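Local atomic coordinates of extracellular solute-binding protein, family 5 (PDB entry 6WM7), a protein that probably binds peptides or related solutes outside the cytoplasmic membrane and passes them to a membrane transporter, as other family 5 solute-binding proteins do. Residues 48-53 with 557-562; 278-283 with 529-534. All coordinates share one frame; numbering follows the deposited sequence.

In the fold
Contact 1 joins the first strand of the chain, 49-54, to its C-terminal end, whereas contact 2 sets the loop before helix 282-289 against the strand region 524-537. Both segments of contact 2 fall, in sequence, between those of contact 1. The two centres lie about 22 Å apart and the nearest atoms about 5 Å, without touching. Contact 1 is the more peripheral: its centre lies about 24 Å from the centre of the chain, against about 15 Å for that of contact 2. A 1,2-ethanediol is bound at A557, and F52 and L530 each have one about 4 Å from the side chain; these molecules probably come from the crystallisation liquor, though such molecules often settle in pockets.

Contact 1. Residues 48-53 with 557-562; sequences GEVTFA and AEWGLA. With EDO (1,2-ethanediol), chain D.
F52 and W559 meet where the six-membered part of the indole reaches the phenyl ring: W559 CH2 is 3.7 Å from F52 CD2, and the two side chains cross at about a right angle. F52 CB already points at the C-terminal segment, and CG anti to the backbone N (chi1 -171°) carries the ring to the indole. V50, two residues earlier on the same side of strand 49-53, adds a looser contact, its CG1 4.5 Å from W559 CE3. Beyond the indole, L561 CD1 lies 3.7 Å from E49 O and 4.2 Å from G48 CA, so a methyl rests against backbone. At G48's backbone angles any CB would press on the preceding carbonyl O, so glycine suits the place.

Further out, W559 NE1 is hydrogen-bonded to N555 OD1, which fixes the polar edge of the indole while its benzo part lies among apolar groups. E49 turns away and forms a salt bridge with K253 on strand 251-256, the parallel neighbour of strand 49-54. Apart from the contact itself, A557 N donates to O2 of a 1,2-ethanediol, probably from the crystallisation liquor and also bound to A553 O and T556 OG1. With no hydrogen bond between the segments, the C-terminal chain is held against strand 49-54 by apolar contact rather than by strand pairing.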
ATOM      1  N   GLY A  48     -19.815   4.275 -24.185  1.00 15.02           N
ATOM      2  CA  GLY A  48     -19.759   5.300 -23.167  1.00 15.49           C
ATOM      3  C   GLY A  48     -18.344   5.522 -22.678  1.00 14.83           C
ATOM      4  O   GLY A  48     -17.353   5.072 -23.271  1.00 14.12           O
ATOM      5  N   GLU A  49     -18.246   6.271 -21.584  1.00 13.04           N
ATOM      6  CA  GLU A  49     -16.937   6.555 -21.016  1.00 12.85           C
ATOM      7  C   GLU A  49     -17.072   6.826 -19.527  1.00 12.32           C
ATOM      8  O   GLU A  49     -18.155   7.156 -19.027  1.00 13.64           O
ATOM      9  CB  GLU A  49     -16.251   7.733 -21.721  1.00 15.09           C
ATOM     10  CG  GLU A  49     -16.976   9.041 -21.666  1.00 18.35           C
ATOM     11  CD  GLU A  49     -16.136  10.198 -22.184  1.00 20.81           C
ATOM     12  OE1 GLU A  49     -16.191  11.279 -21.561  1.00 22.22           O
ATOM     13  OE2 GLU A  49     -15.434  10.029 -23.219  1.00 18.95           O
ATOM     14  N   VAL A  50     -15.943   6.653 -18.831  1.00 11.23           N
ATOM     15  CA  VAL A  50     -15.790   6.882 -17.406  1.00 12.28           C
ATOM     16  C   VAL A  50     -14.525   7.697 -17.210  1.00 12.25           C
ATOM     17  O   VAL A  50     -13.476   7.346 -17.765  1.00 13.30           O
ATOM     18  CB  VAL A  50     -15.682   5.558 -16.627  1.00 12.35           C
ATOM     19  CG1 VAL A  50     -15.274   5.793 -15.176  1.00 13.60           C
ATOM     20  CG2 VAL A  50     -17.001   4.805 -16.715  1.00 13.13           C
ATOM     21  N   THR A  51     -14.605   8.743 -16.388  1.00 10.50           N
ATOM     22  CA  THR A  51     -13.451   9.545 -15.986  1.00  9.57           C
ATOM     23  C   THR A  51     -13.223   9.379 -14.486  1.00 10.01           C
ATOM     24  O   THR A  51     -14.134   9.607 -13.685  1.00 10.08           O
ATOM     25  CB  THR A  51     -13.668  11.021 -16.339  1.00 11.60           C
ATOM     26  OG1 THR A  51     -13.847  11.113 -17.761  1.00 14.08           O
ATOM     27  CG2 THR A  51     -12.477  11.876 -15.904  1.00 11.56           C
ATOM     28  N   PHE A  52     -11.998   9.000 -14.119  1.00  9.56           N
ATOM     29  CA  PHE A  52     -11.589   8.672 -12.751  1.00 10.48           C
ATOM     30  C   PHE A  52     -10.536   9.695 -12.339  1.00 10.51           C
ATOM     31  O   PHE A  52      -9.529   9.856 -13.030  1.00 12.12           O
ATOM     32  CB  PHE A  52     -11.031   7.243 -12.764  1.00  9.78           C
ATOM     33  CG  PHE A  52     -10.743   6.625 -11.412  1.00 11.30           C
ATOM     34  CD1 PHE A  52      -9.804   7.164 -10.542  1.00 12.44           C
ATOM     35  CD2 PHE A  52     -11.352   5.438 -11.062  1.00 11.97           C
ATOM     36  CE1 PHE A  52      -9.526   6.547  -9.324  1.00 13.45           C
ATOM     37  CE2 PHE A  52     -11.085   4.827  -9.846  1.00 13.03           C
ATOM     38  CZ  PHE A  52     -10.173   5.381  -8.980  1.00 13.26           C
ATOM     39  N   ALA A  53     -10.764  10.404 -11.237  1.00 10.00           N
ATOM     40  CA  ALA A  53      -9.800  11.402 -10.796  1.00 10.04           C
ATOM     41  C   ALA A  53      -8.599  10.753 -10.118  1.00 11.11           C
ATOM     42  O   ALA A  53      -8.755   9.867  -9.290  1.00 12.28           O
ATOM     43  CB  ALA A  53     -10.441  12.391  -9.822  1.00 11.47           C
ATOM     44  N   ALA A 557     -11.738  -4.218 -16.920  1.00 11.43           N
ATOM     45  CA  ALA A 557     -12.367  -4.932 -18.026  1.00 11.32           C
ATOM     46  C   ALA A 557     -13.870  -5.075 -17.826  1.00 11.87           C
ATOM     47  O   ALA A 557     -14.592  -5.214 -18.810  1.00 13.17           O
ATOM     48  CB  ALA A 557     -11.752  -6.322 -18.197  1.00 12.02           C
ATOM     49  N   GLU A 558     -14.338  -5.033 -16.589  1.00 11.38           N
ATOM     50  CA  GLU A 558     -15.739  -5.243 -16.265  1.00 11.13           C
ATOM     51  C   GLU A 558     -16.520  -3.944 -16.105  1.00 11.44           C
ATOM     52  O   GLU A 558     -17.755  -3.992 -16.062  1.00 12.49           O
ATOM     53  CB  GLU A 558     -15.864  -6.069 -14.972  1.00 13.72           C
ATOM     54  CG  GLU A 558     -15.163  -7.422 -15.109  1.00 16.91           C
ATOM     55  CD  GLU A 558     -14.895  -8.165 -13.816  1.00 21.23           C
ATOM     56  OE1 GLU A 558     -15.268  -7.704 -12.708  1.00 20.57           O
ATOM     57  OE2 GLU A 558     -14.258  -9.239 -13.920  1.00 21.66           O
ATOM     58  N   TRP A 559     -15.845  -2.797 -16.051  1.00 12.15           N
ATOM     59  CA  TRP A 559     -16.538  -1.529 -15.839  1.00 11.38           C
ATOM     60  C   TRP A 559     -17.392  -1.165 -17.049  1.00 12.77           C
ATOM     61  O   TRP A 559     -16.949  -1.261 -18.208  1.00 12.42           O
ATOM     62  CB  TRP A 559     -15.557  -0.388 -15.602  1.00 10.60           C
ATOM     63  CG  TRP A 559     -14.785  -0.433 -14.355  1.00 10.89           C
ATOM     64  CD1 TRP A 559     -14.768  -1.423 -13.414  1.00 11.36           C
ATOM     65  CD2 TRP A 559     -13.864   0.557 -13.916  1.00 10.92           C
ATOM     66  NE1 TRP A 559     -13.901  -1.085 -12.403  1.00 10.92           N
ATOM     67  CE2 TRP A 559     -13.332   0.124 -12.690  1.00 10.87           C
ATOM     68  CE3 TRP A 559     -13.462   1.791 -14.425  1.00 11.30           C
ATOM     69  CZ2 TRP A 559     -12.410   0.874 -11.974  1.00 11.92           C
ATOM     70  CZ3 TRP A 559     -12.523   2.534 -13.709  1.00 11.24           C
ATOM     71  CH2 TRP A 559     -12.021   2.071 -12.495  1.00 11.18           C
ATOM     72  N   GLY A 560     -18.602  -0.690 -16.786  1.00 11.05           N
ATOM     73  CA  GLY A 560     -19.415  -0.125 -17.844  1.00 10.77           C
ATOM     74  C   GLY A 560     -20.614   0.587 -17.257  1.00 11.95           C
ATOM     75  O   GLY A 560     -20.848   0.568 -16.050  1.00 13.23           O
ATOM     76  N   LEU A 561     -21.355   1.243 -18.130  1.00 11.42           N
ATOM     77  CA  LEU A 561     -22.511   2.023 -17.721  1.00 12.21           C
ATOM     78  C   LEU A 561     -23.776   1.193 -17.877  1.00 13.79           C
ATOM     79  O   LEU A 561     -23.957   0.479 -18.871  1.00 14.88           O
ATOM     80  CB  LEU A 561     -22.605   3.299 -18.544  1.00 14.34           C
ATOM     81  CG  LEU A 561     -21.468   4.282 -18.249  1.00 21.35           C
ATOM     82  CD1 LEU A 561     -21.397   5.341 -19.343  1.00 26.41           C
ATOM     83  CD2 LEU A 561     -21.683   4.925 -16.922  1.00 23.40           C
ATOM     84  N   ALA A 562     -24.660   1.314 -16.899  1.00 13.47           N
ATOM     85  CA  ALA A 562     -25.950   0.641 -16.954  1.00 15.84           C
ATOM     86  C   ALA A 562     -26.759   1.137 -18.140  1.00 20.66           C
ATOM     87  O   ALA A 562     -26.690   2.306 -18.515  1.00 22.06           O
ATOM     88  CB  ALA A 562     -26.712   0.880 -15.655  1.00 17.63           C
TER
HETATM   89  C1  EDO D 602      -7.425  -4.601 -14.796  1.00 18.02           C
HETATM   90  O1  EDO D 602      -7.884  -3.236 -14.794  1.00 14.44           O
HETATM   91  C2  EDO D 602      -8.021  -5.390 -15.966  1.00 19.32           C
HETATM   92  O2  EDO D 602      -9.439  -5.649 -15.815  1.00 15.56           O

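Contact 2. Residues 278-283 with 529-534; sequences QGATQD and QLPTAL
L530 reaches segment 278-283 through one methyl, CD2, which stands 4.1 Å from Q278 O; the leucine is otherwise at home among N305 and Y307 of strand 305-311. P531 follows with two different contacts. Its ring carbon CG packs 4.3 Å from A280 CB, while its carbonyl faces the other backbone across water. One water lies 2.7 Å from Q278 O and 2.7 Å from P531 O, bridging the two carbonyls. A second accepts from A280 N at 2.9 Å and lies 2.8 Å from P531 O. Proline has no N-H to give, but two waters stand within hydrogen-bonding distance of its carbonyl, and the polar link between the backbones runs through water, with no direct hydrogen bond between the segments.

The strand region 524-537, which pairs with several neighbours in a mixed sheet, here meets the loop leading into helix 282-289, where T281 is the N-cap: its OG1 accepts from M284 N. T532 turns away from that loop, and its OG1 is hydrogen-bonded to D545 OD2 and N301 N, tying the strand region to its other surroundings. A533 points back, its CB 4.0 Å from A280 CB. Two small methyl side chains meeting this way let the backbones approach closely, with 6.4 Å between A280 CA and A533 CA.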
ATOM      1  N   GLN A 278      -7.858  10.054  -0.449  1.00 17.22           N
ATOM      2  CA  GLN A 278      -7.029   9.364   0.525  1.00 26.16           C
ATOM      3  C   GLN A 278      -7.385   9.695   1.963  1.00 26.36           C
ATOM      4  O   GLN A 278      -7.147   8.866   2.855  1.00 30.49           O
ATOM      5  CB  GLN A 278      -5.560   9.751   0.286  1.00 39.59           C
ATOM      6  CG  GLN A 278      -5.313  11.271   0.472  1.00 54.53           C
ATOM      7  CD  GLN A 278      -4.025  11.780  -0.175  1.00 66.34           C
ATOM      8  OE1 GLN A 278      -3.528  11.202  -1.141  1.00 70.70           O
ATOM      9  NE2 GLN A 278      -3.486  12.873   0.359  1.00 69.67           N
ATOM     10  N   GLY A 279      -7.892  10.890   2.225  1.00 22.51           N
ATOM     11  CA  GLY A 279      -8.088  11.296   3.611  1.00 26.27           C
ATOM     12  C   GLY A 279      -9.522  11.628   3.972  1.00 26.66           C
ATOM     13  O   GLY A 279      -9.860  12.786   4.229  1.00 29.87           O
ATOM     14  N   ALA A 280     -10.389  10.625   4.004  1.00 24.19           N
ATOM     15  CA  ALA A 280     -11.801  10.911   4.219  1.00 24.96           C
ATOM     16  C   ALA A 280     -12.036  11.507   5.603  1.00 22.44           C
ATOM     17  O   ALA A 280     -11.328  11.206   6.571  1.00 24.68           O
ATOM     18  CB  ALA A 280     -12.634   9.638   4.035  1.00 28.74           C
ATOM     19  N   THR A 281     -13.010  12.407   5.671  1.00 19.14           N
ATOM     20  CA  THR A 281     -13.427  13.070   6.893  1.00 19.03           C
ATOM     21  C   THR A 281     -14.937  12.961   7.020  1.00 16.79           C
ATOM     22  O   THR A 281     -15.637  12.644   6.053  1.00 17.35           O
ATOM     23  CB  THR A 281     -13.041  14.552   6.898  1.00 21.79           C
ATOM     24  OG1 THR A 281     -13.776  15.221   5.855  1.00 21.21           O
ATOM     25  CG2 THR A 281     -11.533  14.725   6.675  1.00 23.54           C
ATOM     26  N   GLN A 282     -15.439  13.256   8.224  1.00 17.88           N
ATOM     27  CA  GLN A 282     -16.880  13.318   8.421  1.00 18.63           C
ATOM     28  C   GLN A 282     -17.508  14.329   7.464  1.00 18.51           C
ATOM     29  O   GLN A 282     -18.576  14.075   6.890  1.00 18.55           O
ATOM     30  CB  GLN A 282     -17.220  13.689   9.865  1.00 21.25           C
ATOM     31  CG  GLN A 282     -18.718  13.694  10.149  1.00 23.26           C
ATOM     32  CD  GLN A 282     -19.022  13.878  11.623  1.00 28.92           C
ATOM     33  OE1 GLN A 282     -18.123  13.858  12.450  1.00 30.45           O
ATOM     34  NE2 GLN A 282     -20.288  14.074  11.948  1.00 32.80           N
ATOM     35  N   ASP A 283     -16.871  15.492   7.299  1.00 19.15           N
ATOM     36  CA  ASP A 283     -17.428  16.509   6.412  1.00 22.64           C
ATOM     37  C   ASP A 283     -17.530  15.983   4.984  1.00 19.17           C
ATOM     38  O   ASP A 283     -18.520  16.236   4.288  1.00 17.78           O
ATOM     39  CB  ASP A 283     -16.574  17.779   6.442  1.00 31.58           C
ATOM     40  CG  ASP A 283     -16.820  18.629   7.682  1.00 41.75           C
ATOM     41  OD1 ASP A 283     -17.738  18.311   8.467  1.00 44.56           O
ATOM     42  OD2 ASP A 283     -16.082  19.620   7.869  1.00 45.93           O
ATOM     43  N   GLN A 529      -6.694   1.650  11.056  1.00  9.09           N
ATOM     44  CA  GLN A 529      -6.710   1.691   9.599  1.00  9.53           C
ATOM     45  C   GLN A 529      -7.396   2.934   9.058  1.00  9.52           C
ATOM     46  O   GLN A 529      -8.423   3.386   9.576  1.00 10.36           O
ATOM     47  CB  GLN A 529      -7.422   0.451   9.049  1.00  8.81           C
ATOM     48  CG  GLN A 529      -6.666  -0.871   9.258  1.00  8.39           C
ATOM     49  CD  GLN A 529      -7.591  -2.061   9.179  1.00  9.39           C
ATOM     50  OE1 GLN A 529      -8.223  -2.449  10.169  1.00 10.21           O
ATOM     51  NE2 GLN A 529      -7.678  -2.667   7.989  1.00 10.40           N
ATOM     52  N   LEU A 530      -6.826   3.480   7.993  1.00  9.29           N
ATOM     53  CA  LEU A 530      -7.473   4.564   7.272  1.00  9.43           C
ATOM     54  C   LEU A 530      -8.760   4.071   6.626  1.00 10.60           C
ATOM     55  O   LEU A 530      -8.810   2.941   6.111  1.00 11.81           O
ATOM     56  CB  LEU A 530      -6.549   5.107   6.203  1.00 10.07           C
ATOM     57  CG  LEU A 530      -5.459   6.076   6.656  1.00 10.44           C
ATOM     58  CD1 LEU A 530      -4.368   5.399   7.471  1.00 10.64           C
ATOM     59  CD2 LEU A 530      -4.828   6.775   5.444  1.00 12.61           C
ATOM     60  N   PRO A 531      -9.799   4.899   6.595  1.00 10.50           N
ATOM     61  CA  PRO A 531     -10.964   4.576   5.763  1.00 10.05           C
ATOM     62  C   PRO A 531     -10.692   4.897   4.306  1.00 10.09           C
ATOM     63  O   PRO A 531     -10.120   5.947   3.974  1.00 11.97           O
ATOM     64  CB  PRO A 531     -12.072   5.483   6.312  1.00 11.05           C
ATOM     65  CG  PRO A 531     -11.338   6.642   6.893  1.00 15.57           C
ATOM     66  CD  PRO A 531     -10.023   6.090   7.440  1.00 14.13           C
ATOM     67  N   THR A 532     -11.129   3.994   3.436  1.00 10.62           N
ATOM     68  CA  THR A 532     -11.166   4.297   2.015  1.00  9.46           C
ATOM     69  C   THR A 532     -12.417   5.123   1.736  1.00 10.67           C
ATOM     70  O   THR A 532     -13.336   5.192   2.551  1.00 10.30           O
ATOM     71  CB  THR A 532     -11.210   3.036   1.158  1.00 10.66           C
ATOM     72  OG1 THR A 532     -12.489   2.409   1.376  1.00 11.45           O
ATOM     73  CG2 THR A 532     -10.070   2.081   1.468  1.00 11.80           C
ATOM     74  N   ALA A 533     -12.467   5.728   0.548  1.00 10.07           N
ATOM     75  CA  ALA A 533     -13.681   6.415   0.117  1.00 11.86           C
ATOM     76  C   ALA A 533     -13.723   6.388  -1.404  1.00 11.01           C
ATOM     77  O   ALA A 533     -12.984   7.130  -2.059  1.00 12.21           O
ATOM     78  CB  ALA A 533     -13.741   7.848   0.630  1.00 13.03           C
ATOM     79  N   LEU A 534     -14.573   5.533  -1.944  1.00  9.41           N
ATOM     80  CA  LEU A 534     -14.855   5.473  -3.369  1.00  8.04           C
ATOM     81  C   LEU A 534     -16.196   6.162  -3.577  1.00  8.83           C
ATOM     82  O   LEU A 534     -17.238   5.665  -3.125  1.00  9.04           O
ATOM     83  CB  LEU A 534     -14.894   4.033  -3.853  1.00  9.52           C
ATOM     84  CG  LEU A 534     -15.099   3.808  -5.346  1.00 11.08           C
ATOM     85  CD1 LEU A 534     -13.919   4.267  -6.207  1.00 11.06           C
ATOM     86  CD2 LEU A 534     -15.377   2.320  -5.588  1.00 13.48           C
TER
HETATM   87  O   HOH W   1      -8.482   7.875   4.934  1.00 19.40           O
HETATM   88  O   HOH W   2     -10.401   8.238   2.426  1.00 19.36           O